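Local coordinates for membrane-bound lytic murein transglycosylase (Agrobacterium tumefaciens, PDB 2PNW), which probably cleaves the glycan strands of peptidoglycan (murein) without using water, leaving 1,6-anhydromuramoyl ends, as lytic transglycosylases of the MltA family do, at residues 128-132 with 133-137; 165-168 with 169-172; 36-39 with 40-44. All coordinates share one frame; numbering follows the deposited sequence. Where two conformers were deposited one is given.

How the interactions relate
The three contacts illustrate how the chain leaves a helix or strand and turns into a loop. Along the chain, interaction 3 comes first, where helix 28-39 gives way to the loop leading to helix 54-66. Interaction 1 follows, in the loop after strand 127-129, the edge of a three-stranded antiparallel sheet, and interaction 2 comes last, between helix 159-163 and strand 173-177. Interactions 1 and 2 share the MltA-specific insert domain, their centres about 25 Å apart. The centre of interaction 3 is about 27 Å from that of interaction 1 and about 35 Å from that of interaction 2. None touches another, so each organises its own surface loop through bonds between near neighbours in sequence.

Interaction 1 of 3, residues 128-132 with 133-137; sequences VDIDN and DNRPD
N134 reaches back and lays its side-chain amide against the backbone of residues 129 to 131, much as a peptide group of an adjacent strand would. Its ND2 gives a nearly straight bond to D129 O (2.9 Å), with the acceptor close to the plane of the amide and the donor in the carbonyl plane. On the other branch, N134 OD1 receives D131 N at 2.9 Å, an equally straight bond. Both heteroatoms are thus engaged, which fixes the rotation of the amide; chi1 of 68° tucks CG over the residue's own backbone, and the amide can then face the strand end. The loop itself holds an Asx turn, D131 OD1 accepting D133 N (3.0 Å) from above the carboxylate plane, at the start of a tight turn in which D131 O accepts both N134 N and R135 N. The D131 and D133 carboxylates, their planes 71° apart, bring D131 OD1 and D133 OD2 to 4.0 Å, a like-charge approach on an exposed surface. I130 crosses R135 at about a right angle, its CG2 resting 3.8 Å from R135 CB. D131 O lies over one face of the R135 guanidinium, toward its rim, and a water in the plane at its edge accepts from R135 NH1 (2.9 Å). On the sheet side, V128, I130, N134 and P136 all rest on I153 of strand 152-154, and the D129 carboxylate is salt-bridged to R123.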
loop_
_atom_site.group_PDB
_atom_site.type_symbol
_atom_site.label_atom_id
_atom_site.label_comp_id
_atom_site.label_asym_id
_atom_site.label_seq_id
_atom_site.Cartn_x
_atom_site.Cartn_y
_atom_site.Cartn_z
ATOM N N VAL A 128 -3.301 17.921 12.648
ATOM C CA VAL A 128 -4.101 18.561 11.593
ATOM C C VAL A 128 -3.462 18.384 10.224
ATOM O O VAL A 128 -2.237 18.297 10.100
ATOM C CB VAL A 128 -4.332 20.057 11.901
ATOM C CG1 VAL A 128 -5.147 20.201 13.179
ATOM C CG2 VAL A 128 -2.936 20.838 11.996
ATOM N N ASP A 129 -4.309 18.287 9.201
ATOM C CA ASP A 129 -3.873 18.403 7.817
ATOM C C ASP A 129 -3.315 19.796 7.554
ATOM O O ASP A 129 -3.816 20.820 8.088
ATOM C CB ASP A 129 -5.027 18.102 6.846
ATOM C CG ASP A 129 -5.683 16.781 7.147
ATOM O OD1 ASP A 129 -5.248 15.759 6.610
ATOM O OD2 ASP A 129 -6.572 16.752 8.026
ATOM N N ILE A 130 -2.300 19.832 6.691
ATOM C CA ILE A 130 -1.642 21.099 6.348
ATOM C C ILE A 130 -1.914 21.477 4.899
ATOM O O ILE A 130 -1.752 20.660 4.000
ATOM C CB ILE A 130 -0.104 21.006 6.549
ATOM C CG1 ILE A 130 0.239 20.634 7.994
ATOM C CG2 ILE A 130 0.627 22.329 6.106
ATOM C CD1 ILE A 130 -0.060 21.736 9.043
ATOM N N ASP A 131 -2.275 22.737 4.668
ATOM C CA ASP A 131 -2.308 23.265 3.298
ATOM C C ASP A 131 -2.006 24.756 3.351
ATOM O O ASP A 131 -1.598 25.271 4.382
ATOM C CB ASP A 131 -3.660 22.980 2.614
ATOM C CG ASP A 131 -4.851 23.576 3.367
ATOM O OD1 ASP A 131 -4.663 24.502 4.191
ATOM O OD2 ASP A 131 -5.988 23.080 3.151
ATOM N N ASN A 132 -2.221 25.464 2.249
ATOM C CA ASN A 132 -1.935 26.913 2.246
ATOM C C ASN A 132 -2.596 27.718 3.369
ATOM O O ASN A 132 -1.998 28.662 3.902
ATOM C CB ASN A 132 -2.270 27.547 0.887
ATOM C CG ASN A 132 -1.561 28.867 0.693
ATOM O OD1 ASN A 132 -0.342 28.901 0.483
ATOM N ND2 ASN A 132 -2.302 29.960 0.807
ATOM N N ASP A 133 -3.810 27.332 3.752
ATOM C CA ASP A 133 -4.568 28.090 4.749
ATOM C C ASP A 133 -3.882 28.106 6.122
ATOM O O ASP A 133 -4.035 29.081 6.874
ATOM C CB ASP A 133 -5.983 27.527 4.922
ATOM C CG ASP A 133 -6.802 27.545 3.635
ATOM O OD1 ASP A 133 -6.421 28.273 2.674
ATOM O OD2 ASP A 133 -7.839 26.813 3.596
ATOM N N ASN A 134 -3.138 27.042 6.465
ATOM C CA ASN A 134 -2.609 26.954 7.824
ATOM C C ASN A 134 -1.088 26.737 7.933
ATOM O O ASN A 134 -0.547 26.767 9.040
ATOM C CB ASN A 134 -3.387 25.932 8.683
ATOM C CG ASN A 134 -3.185 24.489 8.224
ATOM O OD1 ASN A 134 -2.629 24.244 7.161
ATOM N ND2 ASN A 134 -3.654 23.525 9.026
ATOM N N ARG A 135 -0.413 26.540 6.800
ATOM C CA ARG A 135 1.045 26.270 6.832
ATOM C C ARG A 135 1.777 27.473 7.376
ATOM O O ARG A 135 1.700 28.575 6.805
ATOM C CB ARG A 135 1.569 25.909 5.451
ATOM C CG ARG A 135 3.045 25.407 5.452
ATOM C CD ARG A 135 3.525 25.143 4.033
ATOM N NE ARG A 135 2.810 24.019 3.424
ATOM C CZ ARG A 135 1.912 24.138 2.449
ATOM N NH1 ARG A 135 1.589 25.344 1.994
ATOM N NH2 ARG A 135 1.312 23.060 1.955
ATOM N N PRO A 136 2.501 27.282 8.492
ATOM C CA PRO A 136 3.245 28.403 9.056
ATOM C C PRO A 136 4.452 28.782 8.190
ATOM O O PRO A 136 4.943 27.977 7.395
ATOM C CB PRO A 136 3.662 27.915 10.447
ATOM C CG PRO A 136 3.423 26.453 10.481
ATOM C CD PRO A 136 2.633 26.030 9.272
ATOM N N ASP A 137 4.877 30.033 8.333
ATOM C CA ASP A 137 6.061 30.535 7.663
ATOM C C ASP A 137 7.257 29.631 7.993
ATOM O O ASP A 137 7.496 29.323 9.165
ATOM C CB ASP A 137 6.345 31.963 8.120
ATOM C CG ASP A 137 5.399 32.973 7.486
ATOM O OD1 ASP A 137 4.552 32.572 6.648
ATOM O OD2 ASP A 137 5.525 34.173 7.813
HETATM O O HOH W 1 2.328 28.092 2.442
HETATM O O HOH W 2 0.450 29.220 4.350
#

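Interaction 2 of 3, residues 165-168 with 169-172; sequences GCLR and GRGL
L167 and R170 meet across a tight loop that opens at G165, which follows helix 159-163 with positive phi in a Schellman motif. From G165 a type I beta turn runs to R168, closed by the backbone bond from R168 N to G165 O (3.2 Å). Next, C166 contributes its carbonyl: a water donates to C166 O and accepts from R170 NH1, tying the turn to the arginine tip. L167 then touches that same tip more directly, its CD2 methyl lying 3.8 Å from R170 NH1, while L167 O faces the inner part of the arginine, 3.8 Å from R170 CB. A second water donates to L167 O (2.7 Å) and accepts from both R170 N and L172 N, so a single solvent molecule joins three backbone groups that do not pair with one another. After R168, whose carbonyl O borders R170 CG, the chain bends at G169 and G171, both with positive phi. A bend at chi3 (53°) folds the R170 chain back, so that L172 CD1 lies 3.9 Å above the centre of its guanidinium plane. The charged end is also held from outside by a salt bridge between R170 NH2 and E126. L167 and L172 both pack on Y121 of strand 118-121, and L172 pairs through its backbone with R122, delivering the loop from helix 159-163 into strand 173-177, the antiparallel neighbour of 118-121.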
loop_
_atom_site.group_PDB
_atom_site.type_symbol
_atom_site.label_atom_id
_atom_site.label_comp_id
_atom_site.label_asym_id
_atom_site.label_seq_id
_atom_site.Cartn_x
_atom_site.Cartn_y
_atom_site.Cartn_z
ATOM N N GLY A 165 6.358 7.956 25.106
ATOM C CA GLY A 165 5.150 8.215 25.909
ATOM C C GLY A 165 4.421 9.552 25.785
ATOM O O GLY A 165 3.575 9.873 26.630
ATOM N N CYS A 166 4.665 10.325 24.735
ATOM C CA CYS A 166 4.088 11.689 24.741
ATOM C C CYS A 166 2.560 11.729 24.549
ATOM O O CYS A 166 1.938 12.792 24.740
ATOM C CB CYS A 166 4.792 12.612 23.740
ATOM S SG CYS A 166 4.540 12.170 22.010
ATOM N N LEU A 167 1.961 10.605 24.162
ATOM C CA LEU A 167 0.494 10.526 23.935
ATOM C C LEU A 167 -0.278 9.771 25.029
ATOM O O LEU A 167 -1.490 9.545 24.909
ATOM C CB LEU A 167 0.195 9.883 22.575
ATOM C CG LEU A 167 0.719 10.607 21.318
ATOM C CD1 LEU A 167 0.292 9.833 20.039
ATOM C CD2 LEU A 167 0.253 12.058 21.246
ATOM N N ARG A 168 0.425 9.344 26.076
ATOM C CA ARG A 168 -0.186 8.534 27.143
ATOM C C ARG A 168 -1.261 9.275 27.929
ATOM O O ARG A 168 -1.176 10.488 28.115
ATOM C CB ARG A 168 0.876 8.086 28.164
ATOM C CG ARG A 168 1.887 7.085 27.654
ATOM C CD ARG A 168 2.815 6.695 28.807
ATOM N NE ARG A 168 2.170 5.707 29.687
ATOM C CZ ARG A 168 2.418 5.554 30.990
ATOM N NH1 ARG A 168 3.297 6.338 31.619
ATOM N NH2 ARG A 168 1.774 4.616 31.676
ATOM N N GLY A 169 -2.245 8.527 28.413
ATOM C CA GLY A 169 -3.220 9.062 29.361
ATOM C C GLY A 169 -4.292 9.925 28.723
ATOM O O GLY A 169 -4.937 10.732 29.400
ATOM N N ARG A 170 -4.512 9.738 27.427
ATOM C CA ARG A 170 -5.462 10.581 26.700
ATOM C C ARG A 170 -6.608 9.793 26.079
ATOM O O ARG A 170 -7.447 10.355 25.372
ATOM C CB ARG A 170 -4.704 11.387 25.640
ATOM C CG ARG A 170 -3.711 12.392 26.274
ATOM C CD ARG A 170 -3.047 13.278 25.242
ATOM N NE ARG A 170 -4.043 13.928 24.389
ATOM C CZ ARG A 170 -3.767 14.398 23.175
ATOM N NH1 ARG A 170 -2.519 14.297 22.691
ATOM N NH2 ARG A 170 -4.731 14.971 22.449
ATOM N N GLY A 171 -6.629 8.487 26.333
ATOM C CA GLY A 171 -7.672 7.625 25.787
ATOM C C GLY A 171 -7.583 7.422 24.289
ATOM O O GLY A 171 -8.574 7.073 23.650
ATOM N N LEU A 172 -6.377 7.588 23.729
ATOM C CA LEU A 172 -6.173 7.443 22.287
ATOM C C LEU A 172 -5.855 6.037 21.794
ATOM O O LEU A 172 -5.733 5.820 20.587
ATOM C CB LEU A 172 -5.075 8.417 21.819
ATOM C CG LEU A 172 -5.432 9.909 21.891
ATOM C CD1 LEU A 172 -4.165 10.766 21.683
ATOM C CD2 LEU A 172 -6.511 10.223 20.821
HETATM O O HOH W 3 0.032 14.407 24.267
HETATM O O HOH W 4 -3.653 7.925 25.194
#

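Interaction 3 of 3, residues 36-39 with 40-44; sequences LSHL and RNAKP. With SO4 (sulfate ion), chain B.
R40 N is shared by two carbonyls of the last helical turn: it gives a bond to L36 O (3.0 Å) and a weak, longer one to S37 O. The following amide, N41 N, tightens the exit from helix 28-39 by bonding to H38 O (3.0 Å). R40 then doubles back along the helix with its chain extended from CG to NE and L36 CD2 under one face of its guanidinium, toward the rim, 3.6 Å from R40 CZ. Salt bridges to E62 and E65 anchor that guanidinium to helix 54-66. On another side of the turn, the A42 methyl sits over one face of the H38 imidazole. A water joins the ring to the loop, 2.7 Å from H38 NE2 and donating to K43 O; another donates to both L39 O and A42 O. Farther out, K43 stretches away and its NZ donates to O3 of a sulfate (2.7 Å), which K278 and R46 also bind. Although the sulfate probably came from the crystallisation liquor, three converging basic side chains suggest a locally positive surface that could accept an anion.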
loop_
_atom_site.group_PDB
_atom_site.type_symbol
_atom_site.label_atom_id
_atom_site.label_comp_id
_atom_site.label_asym_id
_atom_site.label_seq_id
_atom_site.Cartn_x
_atom_site.Cartn_y
_atom_site.Cartn_z
ATOM N N LEU A 36 -16.420 2.014 -8.563
ATOM C CA LEU A 36 -17.495 2.833 -9.164
ATOM C C LEU A 36 -18.447 3.372 -8.091
ATOM O O LEU A 36 -18.797 4.557 -8.100
ATOM C CB LEU A 36 -18.257 2.058 -10.245
ATOM C CG LEU A 36 -19.334 2.833 -11.051
ATOM C CD1 LEU A 36 -18.813 4.149 -11.684
ATOM C CD2 LEU A 36 -19.915 1.943 -12.136
ATOM N N SER A 37 -18.859 2.505 -7.172
ATOM C CA SER A 37 -19.681 2.916 -6.033
ATOM C C SER A 37 -19.006 4.025 -5.240
ATOM O O SER A 37 -19.650 5.013 -4.852
ATOM C CB SER A 37 -19.982 1.689 -5.137
ATOM O OG SER A 37 -20.822 2.046 -4.051
ATOM N N HIS A 38 -17.709 3.870 -4.971
ATOM C CA HIS A 38 -16.981 4.896 -4.245
ATOM C C HIS A 38 -16.992 6.225 -5.029
ATOM O O HIS A 38 -17.262 7.292 -4.453
ATOM C CB HIS A 38 -15.538 4.458 -3.965
ATOM C CG HIS A 38 -14.694 5.544 -3.377
ATOM N ND1 HIS A 38 -14.864 5.993 -2.081
ATOM C CD2 HIS A 38 -13.690 6.281 -3.906
ATOM C CE1 HIS A 38 -14.007 6.976 -1.845
ATOM N NE2 HIS A 38 -13.287 7.170 -2.935
ATOM N N LEU A 39 -16.680 6.175 -6.323
ATOM C CA LEU A 39 -16.554 7.432 -7.096
ATOM C C LEU A 39 -17.899 8.123 -7.308
ATOM O O LEU A 39 -17.941 9.326 -7.607
ATOM C CB LEU A 39 -15.853 7.187 -8.423
ATOM C CG LEU A 39 -14.378 6.786 -8.285
ATOM C CD1 LEU A 39 -13.806 6.513 -9.638
ATOM C CD2 LEU A 39 -13.551 7.909 -7.582
ATOM N N ARG A 40 -18.988 7.366 -7.143
ATOM C CA ARG A 40 -20.341 7.954 -7.218
ATOM C C ARG A 40 -20.771 8.602 -5.909
ATOM O O ARG A 40 -21.846 9.219 -5.847
ATOM C CB ARG A 40 -21.354 6.890 -7.615
ATOM C CG ARG A 40 -21.248 6.516 -9.097
ATOM C CD ARG A 40 -22.152 5.327 -9.409
ATOM N NE ARG A 40 -22.285 5.115 -10.851
ATOM C CZ ARG A 40 -22.778 4.009 -11.409
ATOM N NH1 ARG A 40 -23.168 2.977 -10.651
ATOM N NH2 ARG A 40 -22.862 3.925 -12.734
ATOM N N ASN A 41 -19.946 8.476 -4.871
ATOM C CA ASN A 41 -20.357 9.026 -3.558
ATOM C C ASN A 41 -19.172 9.533 -2.750
ATOM O O ASN A 41 -19.233 9.648 -1.500
ATOM C CB ASN A 41 -21.203 8.015 -2.753
ATOM C CG ASN A 41 -22.036 8.671 -1.617
ATOM O OD1 ASN A 41 -22.388 9.860 -1.655
ATOM N ND2 ASN A 41 -22.367 7.871 -0.611
ATOM N N ALA A 42 -18.116 9.924 -3.460
ATOM C CA ALA A 42 -16.957 10.523 -2.800
ATOM C C ALA A 42 -16.254 11.444 -3.772
ATOM O O ALA A 42 -16.551 11.407 -4.963
ATOM C CB ALA A 42 -15.974 9.417 -2.315
ATOM N N LYS A 43 -15.308 12.247 -3.281
ATOM C CA LYS A 43 -14.473 13.049 -4.187
ATOM C C LYS A 43 -13.671 12.150 -5.145
ATOM O O LYS A 43 -13.236 11.047 -4.763
ATOM C CB LYS A 43 -13.518 13.985 -3.425
ATOM C CG LYS A 43 -12.385 13.293 -2.705
ATOM C CD LYS A 43 -11.536 14.291 -1.914
ATOM C CE LYS A 43 -10.499 13.547 -1.102
ATOM N NZ LYS A 43 -9.565 14.489 -0.368
ATOM N N PRO A 44 -13.474 12.617 -6.386
ATOM C CA PRO A 44 -12.744 11.835 -7.364
ATOM C C PRO A 44 -11.273 11.678 -6.985
ATOM O O PRO A 44 -10.686 12.580 -6.348
ATOM C CB PRO A 44 -12.885 12.656 -8.670
ATOM C CG PRO A 44 -13.317 14.049 -8.220
ATOM C CD PRO A 44 -14.030 13.880 -6.944
HETATM S S SO4 B . -7.655 11.340 0.505
HETATM O O1 SO4 B . -7.456 10.917 1.898
HETATM O O2 SO4 B . -8.977 10.917 0.041
HETATM O O3 SO4 B . -7.560 12.801 0.424
HETATM O O4 SO4 B . -6.634 10.728 -0.355
HETATM O O HOH W 5 -12.060 9.599 -2.977
HETATM O O HOH W 6 -15.892 10.942 -7.703
#